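Local coordinates for putative CRISPR-associated endoribonuclease-like protein Cas6 (Pyrococcus furiosus, PDB 3UFC) that binds CRISPR RNA and, as a Cas6 relative built from ferredoxin-like domains, probably serves CRISPR-based adaptive immunity against mobile genetic elements, at residues 22-27 against 52-57; 119-123 against 238-242; 135-139 against 157-162; 178-183 against 213-217. All coordinates share one frame. Residues are numbered along the deposited sequence.

Contact 1 of 4, residues 22-27 against 52-57; sequences YNYELY and WTFSRI
Residues 22-27 form the first turn of helix 23-37, with Tyr22 just ahead of it, and lie over residues 52-57, an extended run along edge strand 53-59. The helical turn is closed by Leu26 N to Tyr22 O and Tyr27 N to Asn23 O, both 2.9 Å. In register, Asn23 faces Arg56 (CA-CA 7.8 Å) and Tyr27 faces Phe54 (8.7 Å). Tyr22, chi1 p, sends its OH to the strand segment to accept from Ile57 N at 2.8 Å, while water 1 bridges Tyr22 OH (2.5 Å) and Ile57 O (2.8 Å). Asn23 OD1 accepts from Arg56 NH1 at 2.9 Å, and Arg56 NH2 is held by Phe20 O. Asn23 ND2 bonds to Leu232 O and, weakly, to water 2, which in turn bonds weakly to Ser55 O. Ser55 OG donates to Arg56 O at 2.8 Å and Trp52 NE1 to Leu45 O. The Tyr22 ring has Arg56 NH1 over one face and Ile57 CD1 over the other, a CH-pi contact 3.9 Å from the centroid. Beyond it the packing is apolar: Leu26 CD2 to Phe54 CE2 at 3.6 Å, Tyr27 CB to Phe54 CZ and Tyr27 CD1 to Trp52 CZ2, both 4.0 Å. This is the helix-on-sheet packing of a ferredoxin-like domain. Leu26 also reaches Phe102 of strand 101-104, Phe54 meets Ile81 of strand 77-83, and Arg56 touches Leu195 of strand 183-197.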
# COMPACT_ATOMS: atom_id res chain seq x y z
N TYR A 22 9.41 -4.51 -7.52
CA TYR A 22 8.36 -5.24 -8.22
C TYR A 22 6.98 -4.58 -8.18
O TYR A 22 6.02 -5.12 -8.74
CB TYR A 22 8.26 -6.65 -7.64
CG TYR A 22 8.06 -6.66 -6.15
CD1 TYR A 22 6.83 -6.31 -5.58
CD2 TYR A 22 9.12 -6.94 -5.29
CE1 TYR A 22 6.67 -6.24 -4.19
CE2 TYR A 22 8.97 -6.87 -3.91
CZ TYR A 22 7.75 -6.52 -3.37
OH TYR A 22 7.61 -6.44 -2.00
N ASN A 23 6.87 -3.43 -7.53
CA ASN A 23 5.57 -2.78 -7.40
C ASN A 23 4.70 -2.66 -8.65
O ASN A 23 3.56 -3.10 -8.64
CB ASN A 23 5.72 -1.40 -6.76
CG ASN A 23 5.95 -1.49 -5.27
OD1 ASN A 23 7.04 -1.84 -4.83
ND2 ASN A 23 4.91 -1.21 -4.49
N TYR A 24 5.22 -2.08 -9.72
CA TYR A 24 4.40 -1.92 -10.91
C TYR A 24 3.99 -3.25 -11.54
O TYR A 24 2.87 -3.38 -12.04
CB TYR A 24 5.12 -1.07 -11.97
CG TYR A 24 4.20 -0.63 -13.07
CD1 TYR A 24 3.16 0.27 -12.82
CD2 TYR A 24 4.35 -1.12 -14.37
CE1 TYR A 24 2.29 0.67 -13.84
CE2 TYR A 24 3.48 -0.72 -15.39
CZ TYR A 24 2.46 0.17 -15.12
OH TYR A 24 1.61 0.57 -16.12
N GLU A 25 4.89 -4.22 -11.52
CA GLU A 25 4.60 -5.54 -12.08
C GLU A 25 3.51 -6.24 -11.27
O GLU A 25 2.60 -6.85 -11.84
CB GLU A 25 5.87 -6.40 -12.10
CG GLU A 25 5.67 -7.73 -12.81
CD GLU A 25 6.94 -8.57 -12.89
OE1 GLU A 25 6.92 -9.61 -13.59
OE2 GLU A 25 7.96 -8.19 -12.27
N LEU A 26 3.60 -6.15 -9.95
CA LEU A 26 2.60 -6.76 -9.06
C LEU A 26 1.25 -6.06 -9.25
O LEU A 26 0.22 -6.71 -9.43
CB LEU A 26 3.07 -6.66 -7.61
CG LEU A 26 2.15 -7.22 -6.52
CD1 LEU A 26 1.71 -8.64 -6.88
CD2 LEU A 26 2.90 -7.20 -5.19
N TYR A 27 1.28 -4.74 -9.21
CA TYR A 27 0.10 -3.91 -9.41
C TYR A 27 -0.61 -4.28 -10.71
O TYR A 27 -1.83 -4.48 -10.74
CB TYR A 27 0.52 -2.44 -9.46
CG TYR A 27 -0.45 -1.50 -10.16
CD1 TYR A 27 -1.65 -1.13 -9.55
CD2 TYR A 27 -0.13 -0.94 -11.40
CE1 TYR A 27 -2.51 -0.22 -10.16
CE2 TYR A 27 -0.99 -0.03 -12.02
CZ TYR A 27 -2.17 0.33 -11.39
OH TYR A 27 -3.00 1.25 -11.98
N TRP A 52 -7.77 1.88 -3.22
CA TRP A 52 -7.33 0.68 -2.51
C TRP A 52 -5.83 0.77 -2.27
O TRP A 52 -5.18 1.72 -2.72
CB TRP A 52 -7.64 -0.58 -3.33
CG TRP A 52 -6.88 -0.65 -4.64
CD1 TRP A 52 -6.92 0.25 -5.66
CD2 TRP A 52 -5.97 -1.69 -5.05
NE1 TRP A 52 -6.10 -0.16 -6.69
CE2 TRP A 52 -5.50 -1.35 -6.34
CE3 TRP A 52 -5.51 -2.87 -4.46
CZ2 TRP A 52 -4.60 -2.15 -7.05
CZ3 TRP A 52 -4.60 -3.67 -5.16
CH2 TRP A 52 -4.16 -3.30 -6.45
N THR A 53 -5.29 -0.21 -1.57
CA THR A 53 -3.86 -0.26 -1.29
C THR A 53 -3.42 -1.70 -1.12
O THR A 53 -4.25 -2.60 -0.98
CB THR A 53 -3.51 0.51 0.01
OG1 THR A 53 -2.11 0.43 0.25
CG2 THR A 53 -4.24 -0.09 1.21
N PHE A 54 -2.11 -1.92 -1.17
CA PHE A 54 -1.57 -3.25 -0.92
C PHE A 54 -0.19 -3.11 -0.32
O PHE A 54 0.48 -2.09 -0.48
CB PHE A 54 -1.59 -4.16 -2.17
CG PHE A 54 -0.69 -3.73 -3.31
CD1 PHE A 54 -1.17 -2.93 -4.33
CD2 PHE A 54 0.61 -4.23 -3.41
CE1 PHE A 54 -0.38 -2.64 -5.46
CE2 PHE A 54 1.41 -3.95 -4.53
CZ PHE A 54 0.91 -3.15 -5.55
N SER A 55 0.22 -4.13 0.42
CA SER A 55 1.50 -4.13 1.10
C SER A 55 2.64 -4.60 0.20
O SER A 55 2.45 -4.97 -0.95
CB SER A 55 1.45 -5.08 2.29
OG SER A 55 1.46 -6.43 1.83
N ARG A 56 3.84 -4.56 0.77
CA ARG A 56 5.00 -5.06 0.08
C ARG A 56 4.88 -6.57 0.37
O ARG A 56 4.12 -6.98 1.25
CB ARG A 56 6.28 -4.49 0.71
CG ARG A 56 6.56 -3.03 0.33
CD ARG A 56 7.20 -2.94 -1.05
NE ARG A 56 8.56 -3.47 -1.03
CZ ARG A 56 9.29 -3.73 -2.11
NH1 ARG A 56 8.80 -3.50 -3.32
NH2 ARG A 56 10.51 -4.24 -1.98
N ILE A 57 5.60 -7.39 -0.38
CA ILE A 57 5.53 -8.83 -0.14
C ILE A 57 6.23 -9.06 1.20
O ILE A 57 7.40 -8.73 1.36
CB ILE A 57 6.23 -9.62 -1.28
CG1 ILE A 57 5.49 -9.39 -2.60
CG2 ILE A 57 6.27 -11.10 -0.94
CD1 ILE A 57 6.18 -9.99 -3.82
O HOH W 1 9.26 -7.41 -0.34
O HOH W 2 4.07 -2.73 -2.08

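Contact 2 of 4, residues 119-123 against 238-242; sequences SKEIK and KIIEE
Three side chains, Ile239, Lys120 and Ile122, account for most of this small surface contact, in which the loop 119-123 passes beside the end of strand 237-239. Both backbones are largely extended, and Lys120 faces Ile239 with their CA atoms 7.3 Å apart. Ile239 (m, t) is the most covered residue. It points toward the loop, and its CD1 lies 3.8 Å from Lys120 CB, 3.8 Å from Glu121 O and 3.2 Å from Ile122 CD1, a tight apolar approach. Ile122 has both chi angles m, which swings its CD1 to Ile239; Tyr222 of helix 215-224 touches both isoleucines. Lys120, with chi1 m and the rest of its chain fully extended, reaches across to the strand so that its NZ makes a weak hydrogen bond to Ile239 O at 3.4 Å and a long salt bridge to Glu241 OE2 at 3.9 Å. The attachment of this interdomain loop to edge strand 237-239 thus rests on Ile239 packed against Ile122 and the aliphatic part of Lys120, while the polar links of NZ are weak or long.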
# COMPACT_ATOMS: atom_id res chain seq x y z
N SER A 119 -11.08 -6.63 10.58
CA SER A 119 -10.86 -5.20 10.51
C SER A 119 -11.01 -4.65 11.92
O SER A 119 -12.11 -4.64 12.47
CB SER A 119 -11.88 -4.55 9.57
OG SER A 119 -13.20 -4.95 9.92
N LYS A 120 -9.90 -4.22 12.51
CA LYS A 120 -9.91 -3.70 13.87
C LYS A 120 -10.63 -2.36 13.99
O LYS A 120 -10.73 -1.61 13.02
CB LYS A 120 -8.48 -3.59 14.39
CG LYS A 120 -7.74 -4.92 14.36
CD LYS A 120 -6.35 -4.82 14.95
CE LYS A 120 -5.66 -6.18 14.93
NZ LYS A 120 -4.26 -6.11 15.45
N GLU A 121 -11.13 -2.08 15.19
CA GLU A 121 -11.83 -0.83 15.45
C GLU A 121 -10.89 0.36 15.36
O GLU A 121 -9.79 0.34 15.91
CB GLU A 121 -12.50 -0.85 16.83
CG GLU A 121 -12.98 0.51 17.30
CD GLU A 121 -13.80 0.45 18.58
OE1 GLU A 121 -13.37 -0.24 19.54
OE2 GLU A 121 -14.87 1.10 18.64
N ILE A 122 -11.33 1.40 14.67
CA ILE A 122 -10.53 2.61 14.52
C ILE A 122 -11.06 3.68 15.47
O ILE A 122 -12.25 3.97 15.49
CB ILE A 122 -10.62 3.15 13.08
CG1 ILE A 122 -10.24 2.04 12.09
CG2 ILE A 122 -9.71 4.35 12.91
CD1 ILE A 122 -8.83 1.52 12.28
N LYS A 123 -10.17 4.25 16.27
CA LYS A 123 -10.57 5.28 17.22
C LYS A 123 -9.95 6.63 16.86
O LYS A 123 -9.35 6.77 15.80
CB LYS A 123 -10.16 4.84 18.63
CG LYS A 123 -10.90 3.58 19.07
CD LYS A 123 -9.96 2.54 19.66
CE LYS A 123 -9.42 2.97 21.01
NZ LYS A 123 -8.45 1.98 21.57
N LYS A 238 -1.18 -1.32 9.50
CA LYS A 238 -1.89 -2.26 10.36
C LYS A 238 -1.96 -1.56 11.72
O LYS A 238 -1.20 -0.62 11.97
CB LYS A 238 -1.12 -3.57 10.52
CG LYS A 238 0.20 -3.42 11.26
CD LYS A 238 0.86 -4.78 11.42
CE LYS A 238 2.24 -4.67 12.04
NZ LYS A 238 2.90 -6.00 12.14
N ILE A 239 -2.86 -2.00 12.58
CA ILE A 239 -2.98 -1.42 13.91
C ILE A 239 -2.19 -2.26 14.91
O ILE A 239 -2.17 -3.49 14.81
CB ILE A 239 -4.46 -1.38 14.36
CG1 ILE A 239 -5.21 -0.32 13.56
CG2 ILE A 239 -4.56 -1.10 15.86
CD1 ILE A 239 -6.69 -0.28 13.84
N ILE A 240 -1.52 -1.60 15.85
CA ILE A 240 -0.78 -2.31 16.88
C ILE A 240 -1.24 -1.77 18.23
O ILE A 240 -1.45 -0.57 18.40
CB ILE A 240 0.75 -2.15 16.73
CG1 ILE A 240 1.13 -0.68 16.66
CG2 ILE A 240 1.24 -2.87 15.49
CD1 ILE A 240 2.62 -0.45 16.44
N GLU A 241 -1.42 -2.67 19.19
CA GLU A 241 -1.88 -2.29 20.52
C GLU A 241 -0.88 -1.39 21.26
O GLU A 241 -1.28 -0.48 21.99
CB GLU A 241 -2.16 -3.54 21.36
CG GLU A 241 -3.03 -4.57 20.65
CD GLU A 241 -4.29 -3.98 20.06
OE1 GLU A 241 -5.05 -3.31 20.80
OE2 GLU A 241 -4.53 -4.18 18.85
N GLU A 242 0.41 -1.65 21.06
CA GLU A 242 1.45 -0.86 21.69
C GLU A 242 2.84 -1.24 21.19
O GLU A 242 3.36 -2.31 21.53
CB GLU A 242 1.41 -1.03 23.22
CG GLU A 242 2.49 -0.26 23.96
CD GLU A 242 2.48 -0.54 25.46
OE1 GLU A 242 1.46 -0.25 26.12
OE2 GLU A 242 3.50 -1.05 25.97

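Contact 3 of 4, residues 135-139 against 157-162; sequences VVRTV and LFLDRL
Helix 158-174, the first helix of the C-terminal ferredoxin-like (beta-alpha-beta-beta-alpha-beta) unit, begins across strand 136-142 almost at a right angle: the axes of the short segments 136-139 and 158-162 cross at 97°, 7.9 Å apart at the closest. The nearest CA atoms, those of Val136 and Leu162, are 5.9 Å apart. Leu157 brings CD2 to 4.1 Å from Thr138 OG1. Phe158, chi1 t, sends its ring alongside Val136, with CE1 3.5 Å from CG2. One turn on, Arg161 lies against the strand: its CB is 3.4 Å from Val136 CG1 and its CD 3.4 Å from Thr138 CB, while NH1 donates a weak hydrogen bond to Arg137 O at 3.4 Å. Leu162 closes the set, its CD1 3.9 Å from Val136 CG2. Strand 136-142 pairs with 145-151 in a hairpin inserted between strand 125-130 and the helix, and Leu151 touches both Thr138 and Arg161. Phe158 continues to Ile185 and Leu162 to Phe183 of strand 183-197, placing the helix between the hairpin's base and the four-stranded sheet.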
# COMPACT_ATOMS: atom_id res chain seq x y z
N VAL A 135 3.95 7.45 1.18
CA VAL A 135 4.46 8.45 0.26
C VAL A 135 3.69 9.76 0.39
O VAL A 135 2.46 9.78 0.32
CB VAL A 135 4.34 7.96 -1.20
CG1 VAL A 135 4.87 9.03 -2.17
CG2 VAL A 135 5.13 6.66 -1.38
N VAL A 136 4.42 10.85 0.61
CA VAL A 136 3.82 12.17 0.73
C VAL A 136 4.73 13.11 -0.05
O VAL A 136 5.92 13.24 0.25
CB VAL A 136 3.76 12.65 2.20
CG1 VAL A 136 3.15 14.05 2.25
CG2 VAL A 136 2.93 11.67 3.04
N ARG A 137 4.18 13.76 -1.07
CA ARG A 137 4.98 14.64 -1.90
C ARG A 137 4.51 16.08 -1.99
O ARG A 137 3.39 16.42 -1.59
CB ARG A 137 5.05 14.06 -3.32
CG ARG A 137 5.52 12.62 -3.35
CD ARG A 137 4.57 11.75 -4.15
NE ARG A 137 4.71 11.91 -5.59
CZ ARG A 137 5.75 11.48 -6.29
NH1 ARG A 137 6.76 10.87 -5.69
NH2 ARG A 137 5.78 11.65 -7.61
N THR A 138 5.39 16.92 -2.51
CA THR A 138 5.11 18.33 -2.71
C THR A 138 5.79 18.71 -4.02
O THR A 138 6.51 17.89 -4.60
CB THR A 138 5.67 19.19 -1.55
OG1 THR A 138 5.29 20.56 -1.75
CG2 THR A 138 7.18 19.09 -1.48
N VAL A 139 5.57 19.93 -4.49
CA VAL A 139 6.17 20.36 -5.74
C VAL A 139 7.35 21.31 -5.53
O VAL A 139 7.22 22.32 -4.84
CB VAL A 139 5.13 21.07 -6.64
CG1 VAL A 139 5.80 21.64 -7.88
CG2 VAL A 139 4.05 20.08 -7.05
N LEU A 157 6.93 20.31 5.95
CA LEU A 157 5.72 20.23 5.14
C LEU A 157 5.00 18.88 5.16
O LEU A 157 3.87 18.78 4.69
CB LEU A 157 6.03 20.60 3.69
CG LEU A 157 6.12 22.08 3.29
CD1 LEU A 157 7.14 22.80 4.17
CD2 LEU A 157 6.52 22.16 1.83
N PHE A 158 5.65 17.85 5.69
CA PHE A 158 5.07 16.50 5.71
C PHE A 158 3.62 16.45 6.19
O PHE A 158 2.72 16.06 5.44
CB PHE A 158 5.92 15.57 6.59
CG PHE A 158 5.47 14.13 6.57
CD1 PHE A 158 5.85 13.28 5.54
CD2 PHE A 158 4.63 13.63 7.56
CE1 PHE A 158 5.42 11.95 5.50
CE2 PHE A 158 4.19 12.31 7.54
CZ PHE A 158 4.58 11.47 6.51
N LEU A 159 3.40 16.84 7.45
CA LEU A 159 2.06 16.79 8.02
C LEU A 159 1.01 17.54 7.20
O LEU A 159 -0.04 16.98 6.89
CB LEU A 159 2.07 17.32 9.46
CG LEU A 159 0.71 17.28 10.16
CD1 LEU A 159 0.16 15.87 10.13
CD2 LEU A 159 0.84 17.79 11.59
N ASP A 160 1.27 18.80 6.85
CA ASP A 160 0.30 19.55 6.07
C ASP A 160 0.05 18.91 4.71
O ASP A 160 -1.09 18.90 4.23
CB ASP A 160 0.75 21.00 5.88
CG ASP A 160 0.57 21.82 7.15
OD1 ASP A 160 -0.31 21.47 7.96
OD2 ASP A 160 1.30 22.82 7.32
N ARG A 161 1.10 18.38 4.10
CA ARG A 161 0.94 17.71 2.82
C ARG A 161 0.10 16.43 3.00
O ARG A 161 -0.80 16.16 2.20
CB ARG A 161 2.31 17.35 2.24
CG ARG A 161 3.09 18.53 1.67
CD ARG A 161 2.77 18.73 0.20
NE ARG A 161 1.69 19.68 -0.03
CZ ARG A 161 1.07 19.84 -1.19
NH1 ARG A 161 1.42 19.09 -2.23
NH2 ARG A 161 0.13 20.76 -1.32
N LEU A 162 0.40 15.66 4.04
CA LEU A 162 -0.35 14.43 4.29
C LEU A 162 -1.83 14.78 4.53
O LEU A 162 -2.72 14.13 3.99
CB LEU A 162 0.22 13.68 5.50
CG LEU A 162 -0.52 12.39 5.90
CD1 LEU A 162 -0.52 11.40 4.73
CD2 LEU A 162 0.14 11.76 7.12

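Contact 4 of 4, residues 178-183 against 213-217; sequences PEDKDF and GSKEI
A loop meets a helix N-terminus here: residues 178-183 lead from helix 158-174 into strand 183-197 and wrap the start of helix 215-224, the second helix of the C-terminal ferredoxin-like unit. At the open end of the 183-197/200-213 hairpin, Phe183 and Gly213 form an antiparallel non-hydrogen-bonded pair, CA-CA 4.1 Å. Gly213, at phi/psi 135/-145°, leaves no room for a CB, which would clash with Phe183 CA and Asp182 O. Next to it, Ser214 N donates to Asp182 O at 2.8 Å. Ser214 is the N-cap: its OG (chi1 t) accepts from Ile217 N at 3.2 Å and donates to Asp180 O at 2.7 Å. Glu216 (m, t) reaches back, OE1 accepting from Glu179 N and OE2 from Asp180 N, each at 2.9 Å. Asp180 OD2 accepts from Asp182 N at 3.1 Å, an Asx turn. On the apolar side, Ile217 CG2 lies 3.8 Å from Phe183 CE2. Loop amides thus satisfy the Glu216 carboxylate, and one serine hydroxyl serves both helix and loop.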
# COMPACT_ATOMS: atom_id res chain seq x y z
N PRO A 178 -14.74 14.82 4.67
CA PRO A 178 -15.14 14.26 5.97
C PRO A 178 -15.57 15.39 6.89
O PRO A 178 -15.06 16.51 6.78
CB PRO A 178 -13.87 13.57 6.45
CG PRO A 178 -12.80 14.49 5.93
CD PRO A 178 -13.28 14.77 4.51
N GLU A 179 -16.49 15.11 7.80
CA GLU A 179 -16.95 16.14 8.73
C GLU A 179 -15.77 16.67 9.54
O GLU A 179 -15.59 17.87 9.68
CB GLU A 179 -18.02 15.57 9.66
CG GLU A 179 -18.79 16.64 10.40
CD GLU A 179 -19.40 17.67 9.47
OE1 GLU A 179 -20.13 17.27 8.53
OE2 GLU A 179 -19.14 18.88 9.67
N ASP A 180 -14.98 15.76 10.09
CA ASP A 180 -13.81 16.14 10.87
C ASP A 180 -12.60 16.00 9.95
O ASP A 180 -12.25 14.90 9.52
CB ASP A 180 -13.66 15.23 12.10
CG ASP A 180 -12.54 15.66 13.01
OD1 ASP A 180 -12.35 15.03 14.07
OD2 ASP A 180 -11.83 16.63 12.66
N LYS A 181 -11.96 17.13 9.66
CA LYS A 181 -10.81 17.15 8.75
C LYS A 181 -9.46 17.28 9.44
O LYS A 181 -8.44 17.36 8.77
CB LYS A 181 -10.96 18.31 7.76
CG LYS A 181 -12.31 18.35 7.06
CD LYS A 181 -12.47 19.64 6.26
CE LYS A 181 -13.81 19.68 5.54
NZ LYS A 181 -14.95 19.50 6.48
N ASP A 182 -9.44 17.28 10.77
CA ASP A 182 -8.18 17.47 11.47
C ASP A 182 -7.55 16.27 12.16
O ASP A 182 -8.23 15.44 12.73
CB ASP A 182 -8.33 18.60 12.49
CG ASP A 182 -8.98 19.84 11.89
OD1 ASP A 182 -8.45 20.38 10.89
OD2 ASP A 182 -10.03 20.28 12.42
N PHE A 183 -6.22 16.20 12.09
CA PHE A 183 -5.46 15.13 12.74
C PHE A 183 -3.99 15.49 12.81
O PHE A 183 -3.51 16.36 12.09
CB PHE A 183 -5.65 13.80 11.99
CG PHE A 183 -4.90 13.71 10.68
CD1 PHE A 183 -3.57 13.32 10.64
CD2 PHE A 183 -5.56 13.97 9.48
CE1 PHE A 183 -2.90 13.18 9.41
CE2 PHE A 183 -4.89 13.84 8.25
CZ PHE A 183 -3.56 13.44 8.22
N GLY A 213 -6.84 12.27 16.19
CA GLY A 213 -7.78 13.07 15.44
C GLY A 213 -8.97 12.42 14.77
O GLY A 213 -9.55 11.46 15.28
N SER A 214 -9.32 12.96 13.61
CA SER A 214 -10.45 12.51 12.82
C SER A 214 -10.53 11.01 12.63
O SER A 214 -9.63 10.38 12.07
CB SER A 214 -10.41 13.17 11.44
OG SER A 214 -11.38 12.60 10.58
N LYS A 215 -11.63 10.43 13.10
CA LYS A 215 -11.85 9.00 12.98
C LYS A 215 -12.14 8.63 11.53
O LYS A 215 -11.72 7.57 11.06
CB LYS A 215 -13.01 8.58 13.90
CG LYS A 215 -13.34 7.10 13.87
CD LYS A 215 -13.95 6.65 15.20
CE LYS A 215 -15.18 7.45 15.58
NZ LYS A 215 -15.71 7.06 16.92
N GLU A 216 -12.84 9.51 10.81
CA GLU A 216 -13.16 9.29 9.40
C GLU A 216 -11.88 9.15 8.57
O GLU A 216 -11.77 8.27 7.72
CB GLU A 216 -13.99 10.45 8.83
CG GLU A 216 -15.37 10.63 9.45
CD GLU A 216 -15.92 12.04 9.23
OE1 GLU A 216 -16.66 12.26 8.25
OE2 GLU A 216 -15.60 12.93 10.04
N ILE A 217 -10.92 10.02 8.82
CA ILE A 217 -9.67 9.98 8.07
C ILE A 217 -8.81 8.79 8.48
O ILE A 217 -8.13 8.19 7.65
CB ILE A 217 -8.87 11.31 8.22
CG1 ILE A 217 -9.62 12.43 7.50
CG2 ILE A 217 -7.47 11.16 7.62
CD1 ILE A 217 -8.99 13.79 7.64
O HOH W 3 -13.59 12.45 14.30

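Contact 1 is the buried one, close to the centre of the chain in the N-terminal half of the protein; contact 2 is at the surface, and contacts 3 and 4, in the C-terminal half, are partly buried. Contacts 3 and 4 both border on helix 158-174 and strand 183-197, and touch where Leu162 and Leu159 meet Phe183, at the start of the strand that contact 4 pairs with the end of strand 200-213. Contacts 2 and 4 both involve helix 215-224, through Tyr222 and through its first turn. Polarity does not simply follow depth: contact 1 combines aromatic packing with side-chain and water-mediated bonds, contact 4 is richest in direct hydrogen bonds, and contacts 2 and 3 are mainly apolar.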